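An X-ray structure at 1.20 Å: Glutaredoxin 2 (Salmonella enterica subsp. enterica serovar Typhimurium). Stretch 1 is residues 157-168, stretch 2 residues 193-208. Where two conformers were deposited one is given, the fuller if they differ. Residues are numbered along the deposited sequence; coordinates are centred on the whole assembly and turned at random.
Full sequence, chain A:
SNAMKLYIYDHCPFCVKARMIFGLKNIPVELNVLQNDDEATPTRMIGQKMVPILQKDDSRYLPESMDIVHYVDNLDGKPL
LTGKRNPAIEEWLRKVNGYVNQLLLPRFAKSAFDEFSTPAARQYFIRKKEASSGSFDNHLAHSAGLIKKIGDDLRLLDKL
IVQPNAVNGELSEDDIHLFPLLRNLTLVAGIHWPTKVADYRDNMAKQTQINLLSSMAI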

# COMPACT_ATOMS: atom_id res chain seq x y z
N LEU A 157 7.95 -5.98 15.57
CA LEU A 157 6.74 -5.22 15.31
C LEU A 157 5.57 -5.68 16.18
O LEU A 157 4.81 -4.89 16.72
CB LEU A 157 6.32 -5.29 13.84
CG LEU A 157 5.05 -4.50 13.47
CD1 LEU A 157 5.25 -3.01 13.61
CD2 LEU A 157 4.60 -4.86 12.05
N ASP A 158 5.47 -6.98 16.35
CA ASP A 158 4.43 -7.58 17.17
C ASP A 158 4.35 -6.96 18.56
O ASP A 158 3.27 -6.81 19.12
CB ASP A 158 4.71 -9.08 17.28
CG ASP A 158 3.57 -9.84 17.91
OD1 ASP A 158 2.51 -9.94 17.26
OD2 ASP A 158 3.76 -10.39 19.03
N LYS A 159 5.50 -6.68 19.14
CA LYS A 159 5.57 -6.12 20.49
C LYS A 159 5.21 -4.64 20.55
O LYS A 159 4.94 -4.10 21.62
CB LYS A 159 6.95 -6.38 21.06
CG LYS A 159 7.27 -7.89 21.14
CD LYS A 159 8.65 -8.16 21.66
CE LYS A 159 8.97 -9.66 21.70
NZ LYS A 159 8.92 -10.33 20.35
N LEU A 160 5.20 -3.98 19.40
CA LEU A 160 4.95 -2.55 19.28
C LEU A 160 3.52 -2.20 18.90
O LEU A 160 3.09 -1.08 19.13
CB LEU A 160 5.89 -1.92 18.26
CG LEU A 160 7.39 -2.21 18.46
CD1 LEU A 160 8.16 -1.50 17.33
CD2 LEU A 160 7.90 -1.90 19.88
N ILE A 161 2.78 -3.14 18.32
CA ILE A 161 1.40 -2.86 17.93
C ILE A 161 0.53 -2.83 19.18
O ILE A 161 0.33 -3.85 19.83
CB ILE A 161 0.87 -3.87 16.92
CG1 ILE A 161 1.71 -3.84 15.64
CG2 ILE A 161 -0.60 -3.62 16.60
CD1 ILE A 161 1.36 -5.00 14.68
N VAL A 162 -0.05 -1.67 19.47
CA VAL A 162 -0.82 -1.54 20.69
C VAL A 162 -2.15 -2.31 20.58
O VAL A 162 -2.51 -3.01 21.53
CB VAL A 162 -1.06 -0.05 21.03
CG1 VAL A 162 -2.12 0.13 22.13
CG2 VAL A 162 0.26 0.63 21.41
N GLN A 163 -2.86 -2.20 19.46
CA GLN A 163 -4.13 -2.87 19.31
C GLN A 163 -4.44 -3.02 17.82
O GLN A 163 -3.83 -2.34 17.00
CB GLN A 163 -5.24 -2.10 20.08
CG GLN A 163 -5.47 -0.69 19.62
CD GLN A 163 -6.29 0.07 20.64
OE1 GLN A 163 -5.78 0.39 21.73
NE2 GLN A 163 -7.55 0.31 20.35
N PRO A 164 -5.41 -3.88 17.47
CA PRO A 164 -5.60 -4.20 16.05
C PRO A 164 -6.13 -3.09 15.18
O PRO A 164 -6.09 -3.21 13.96
CB PRO A 164 -6.62 -5.34 16.07
CG PRO A 164 -6.61 -5.85 17.42
CD PRO A 164 -6.13 -4.82 18.33
N ASN A 165 -6.70 -2.05 15.79
CA ASN A 165 -7.30 -0.94 15.08
C ASN A 165 -6.50 0.35 15.19
O ASN A 165 -6.97 1.40 14.74
CB ASN A 165 -8.78 -0.72 15.46
CG ASN A 165 -8.96 -0.39 16.92
OD1 ASN A 165 -8.13 -0.72 17.75
ND2 ASN A 165 -10.10 0.21 17.25
N ALA A 166 -5.30 0.28 15.75
CA ALA A 166 -4.43 1.46 15.88
C ALA A 166 -3.08 1.04 16.41
O ALA A 166 -2.95 0.63 17.56
CB ALA A 166 -5.03 2.51 16.80
N VAL A 167 -2.05 1.20 15.59
CA VAL A 167 -0.72 0.73 15.99
C VAL A 167 -0.22 1.38 17.27
O VAL A 167 0.47 0.74 18.07
CB VAL A 167 0.30 0.83 14.81
CG1 VAL A 167 0.51 2.25 14.36
CG2 VAL A 167 1.62 0.17 15.18
N ASN A 168 -0.58 2.64 17.49
CA ASN A 168 -0.17 3.35 18.70
C ASN A 168 -1.29 3.55 19.71
O ASN A 168 -1.06 4.21 20.73
CB ASN A 168 0.47 4.69 18.32
CG ASN A 168 1.63 4.54 17.35
OD1 ASN A 168 2.36 3.55 17.40
ND2 ASN A 168 1.72 5.44 16.41
N TRP A 193 3.70 -15.01 10.53
CA TRP A 193 3.03 -13.82 11.04
C TRP A 193 2.74 -13.93 12.52
O TRP A 193 1.94 -14.76 12.92
CB TRP A 193 1.71 -13.62 10.28
CG TRP A 193 1.85 -13.23 8.86
CD1 TRP A 193 1.98 -14.07 7.78
CD2 TRP A 193 1.87 -11.90 8.33
NE1 TRP A 193 2.04 -13.34 6.65
CE2 TRP A 193 2.01 -12.01 6.95
CE3 TRP A 193 1.73 -10.63 8.90
CZ2 TRP A 193 1.99 -10.90 6.11
CZ3 TRP A 193 1.76 -9.55 8.10
CH2 TRP A 193 1.88 -9.68 6.72
N PRO A 194 3.35 -13.06 13.33
CA PRO A 194 3.02 -13.08 14.75
C PRO A 194 1.57 -12.68 14.98
O PRO A 194 0.98 -12.00 14.15
CB PRO A 194 4.01 -12.05 15.34
CG PRO A 194 5.12 -12.01 14.39
CD PRO A 194 4.44 -12.12 13.05
N THR A 195 1.03 -13.09 16.11
CA THR A 195 -0.41 -12.91 16.45
C THR A 195 -0.89 -11.47 16.34
O THR A 195 -1.90 -11.22 15.69
CB THR A 195 -0.69 -13.42 17.86
OG1 THR A 195 -0.36 -14.80 17.89
CG2 THR A 195 -2.17 -13.19 18.27
N LYS A 196 -0.20 -10.54 16.99
CA LYS A 196 -0.69 -9.16 17.00
C LYS A 196 -0.58 -8.55 15.61
O LYS A 196 -1.42 -7.73 15.21
CB LYS A 196 0.05 -8.29 18.01
CG LYS A 196 -0.20 -8.74 19.44
CD LYS A 196 0.60 -8.04 20.48
CE LYS A 196 0.47 -8.75 21.83
NZ LYS A 196 1.21 -7.99 22.82
N VAL A 197 0.47 -8.90 14.85
CA VAL A 197 0.63 -8.40 13.51
C VAL A 197 -0.50 -8.91 12.64
O VAL A 197 -1.11 -8.15 11.90
CB VAL A 197 2.00 -8.76 12.91
CG1 VAL A 197 2.11 -8.14 11.52
CG2 VAL A 197 3.16 -8.32 13.82
N ALA A 198 -0.77 -10.21 12.73
CA ALA A 198 -1.86 -10.81 11.95
C ALA A 198 -3.21 -10.21 12.29
O ALA A 198 -4.04 -9.94 11.41
CB ALA A 198 -1.92 -12.32 12.15
N ASP A 199 -3.46 -9.99 13.59
CA ASP A 199 -4.73 -9.39 14.01
C ASP A 199 -4.92 -7.97 13.51
O ASP A 199 -6.01 -7.57 13.14
CB ASP A 199 -4.85 -9.38 15.53
CG ASP A 199 -5.07 -10.73 16.14
OD1 ASP A 199 -5.35 -11.70 15.42
OD2 ASP A 199 -5.03 -10.80 17.39
N TYR A 200 -3.84 -7.21 13.54
CA TYR A 200 -3.85 -5.82 13.04
C TYR A 200 -4.09 -5.85 11.52
O TYR A 200 -4.94 -5.12 10.99
CB TYR A 200 -2.52 -5.15 13.40
CG TYR A 200 -2.34 -3.78 12.81
CD1 TYR A 200 -1.78 -3.59 11.55
CD2 TYR A 200 -2.79 -2.67 13.49
CE1 TYR A 200 -1.62 -2.35 11.03
CE2 TYR A 200 -2.64 -1.40 12.96
CZ TYR A 200 -2.08 -1.25 11.72
OH TYR A 200 -1.91 -0.01 11.15
N ARG A 201 -3.32 -6.65 10.81
CA ARG A 201 -3.48 -6.80 9.37
C ARG A 201 -4.91 -7.14 9.00
O ARG A 201 -5.51 -6.52 8.13
CB ARG A 201 -2.55 -7.92 8.92
CG ARG A 201 -2.66 -8.39 7.47
CD ARG A 201 -2.08 -9.77 7.31
NE ARG A 201 -2.91 -10.77 7.95
CZ ARG A 201 -2.48 -11.95 8.37
NH1 ARG A 201 -1.22 -12.31 8.20
NH2 ARG A 201 -3.32 -12.79 8.95
N ASP A 202 -5.47 -8.13 9.68
CA ASP A 202 -6.81 -8.60 9.36
C ASP A 202 -7.86 -7.57 9.67
O ASP A 202 -8.78 -7.32 8.88
CB ASP A 202 -7.11 -9.90 10.11
CG ASP A 202 -6.32 -11.09 9.59
OD1 ASP A 202 -5.72 -11.02 8.51
OD2 ASP A 202 -6.29 -12.10 10.32
N ASN A 203 -7.76 -6.94 10.83
CA ASN A 203 -8.74 -5.95 11.21
C ASN A 203 -8.67 -4.72 10.32
O ASN A 203 -9.68 -4.20 9.87
CB ASN A 203 -8.58 -5.52 12.66
CG ASN A 203 -9.48 -4.35 12.95
OD1 ASN A 203 -10.69 -4.52 13.04
ND2 ASN A 203 -8.90 -3.15 12.97
N MSE A 204 -7.45 -4.25 10.06
CA MSE A 204 -7.31 -3.07 9.24
C MSE A 204 -7.79 -3.31 7.81
O MSE A 204 -8.38 -2.41 7.22
CB MSE A 204 -5.88 -2.56 9.26
CG MSE A 204 -5.46 -2.02 10.59
SE MSE A 204 -6.48 -0.57 11.31
CE MSE A 204 -6.41 0.51 9.88
N ALA A 205 -7.59 -4.50 7.25
CA ALA A 205 -8.12 -4.79 5.92
C ALA A 205 -9.66 -4.66 5.95
O ALA A 205 -10.26 -4.07 5.05
CB ALA A 205 -7.69 -6.14 5.47
N LYS A 206 -10.30 -5.20 6.98
CA LYS A 206 -11.75 -5.12 7.11
C LYS A 206 -12.23 -3.69 7.23
O LYS A 206 -13.09 -3.25 6.47
CB LYS A 206 -12.22 -5.96 8.29
CG LYS A 206 -12.16 -7.46 7.99
CD LYS A 206 -12.58 -8.35 9.15
CE LYS A 206 -12.41 -9.85 8.83
NZ LYS A 206 -13.05 -10.73 9.84
N GLN A 207 -11.62 -2.94 8.15
CA GLN A 207 -12.09 -1.58 8.42
C GLN A 207 -11.80 -0.62 7.29
O GLN A 207 -12.56 0.33 7.07
CB GLN A 207 -11.53 -1.08 9.73
CG GLN A 207 -12.03 -1.82 10.97
CD GLN A 207 -11.67 -1.09 12.24
OE1 GLN A 207 -10.48 -0.85 12.52
NE2 GLN A 207 -12.68 -0.72 13.00
N THR A 208 -10.69 -0.83 6.56
CA THR A 208 -10.34 0.02 5.42
C THR A 208 -11.01 -0.39 4.12
O THR A 208 -10.95 0.36 3.16
CB THR A 208 -8.82 0.07 5.16
OG1 THR A 208 -8.37 -1.23 4.75
CG2 THR A 208 -8.03 0.63 6.34
O HOH W 1 3.72 -9.18 21.67
O HOH W 2 -8.97 1.66 12.70

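Stretch 1 carries the last part of a helix, beginning earlier in the chain, and then runs on as loop. Stretch 2 enters through Trp 193 and Pro 194 and becomes helical from Thr 195. Pro 194 is the N-cap residue. The loop lies close against this second helix. The CA atoms of Pro 164 and Tyr 200 are 3.8 Å apart, while those of Asp 158 and Val 197 are 5.3 Å apart. A type I beta turn spans Gln 163 to Ala 166, with Ala 166 N bonded to Gln 163 O at 3.3 Å. Val 162 N also donates to Val 167 O at 2.8 Å, which ties the two sides of the turn together.

Asp 158 meets the start of the second helix. The first turn of a helix has amide hydrogens without acceptors within the helix, and Asp 158 OD1 takes up two of them. Lys 196 N lies 2.8 Å from Asp 158 OD1, and Val 197 N lies 3.3 Å from the same atom. Both hydrogen bonds are weak, the first having an angle of only 128°. Asp 158 OD2 is engaged differently: water 1 donates to it at 2.9 Å and accepts from Lys 196 NZ at 3.0 Å. The two side chains are thus bridged by water.

Next to this polar site is an apolar patch. Ile 161 points toward the helix, and its CD1 is 3.9 Å from Val 197 CG2. Leu 157 CD2 packs on Val 197 CG2 at 4.1 Å. Ile 161 CG2 reaches Tyr 200 CD2 at 3.9 Å, so Ile 161 touches two residues one helical turn apart. Val 167 CB adds a contact to Tyr 200 CE2 at 4.1 Å. Gln 163 O and Ala 166 N both lie at the edge of the Tyr 200 ring. Tyr 200 OH is hydrogen-bonded elsewhere in the structure.

At the turn, Asn 203 ND2 donates to Pro 164 O at 3.0 Å. The same nitrogen donates to Gln 207 OE1 at 2.8 Å, so one amide group links the loop carbonyl to the next turn of the helix. Pro 164 O also receives a CA-H...O contact from Tyr 200 CA at 3.6 Å. Water 2 donates to Asn 165 O and to Gln 207 OE1, each at 2.9 Å, forming a second bridge. Selenomethionine Met 204 places SE 3.9 Å from Asn 165 CA. Within the loop, Gln 163 NE2 donates to Asn 165 OD1 at 2.9 Å, joining two side chains of the turn.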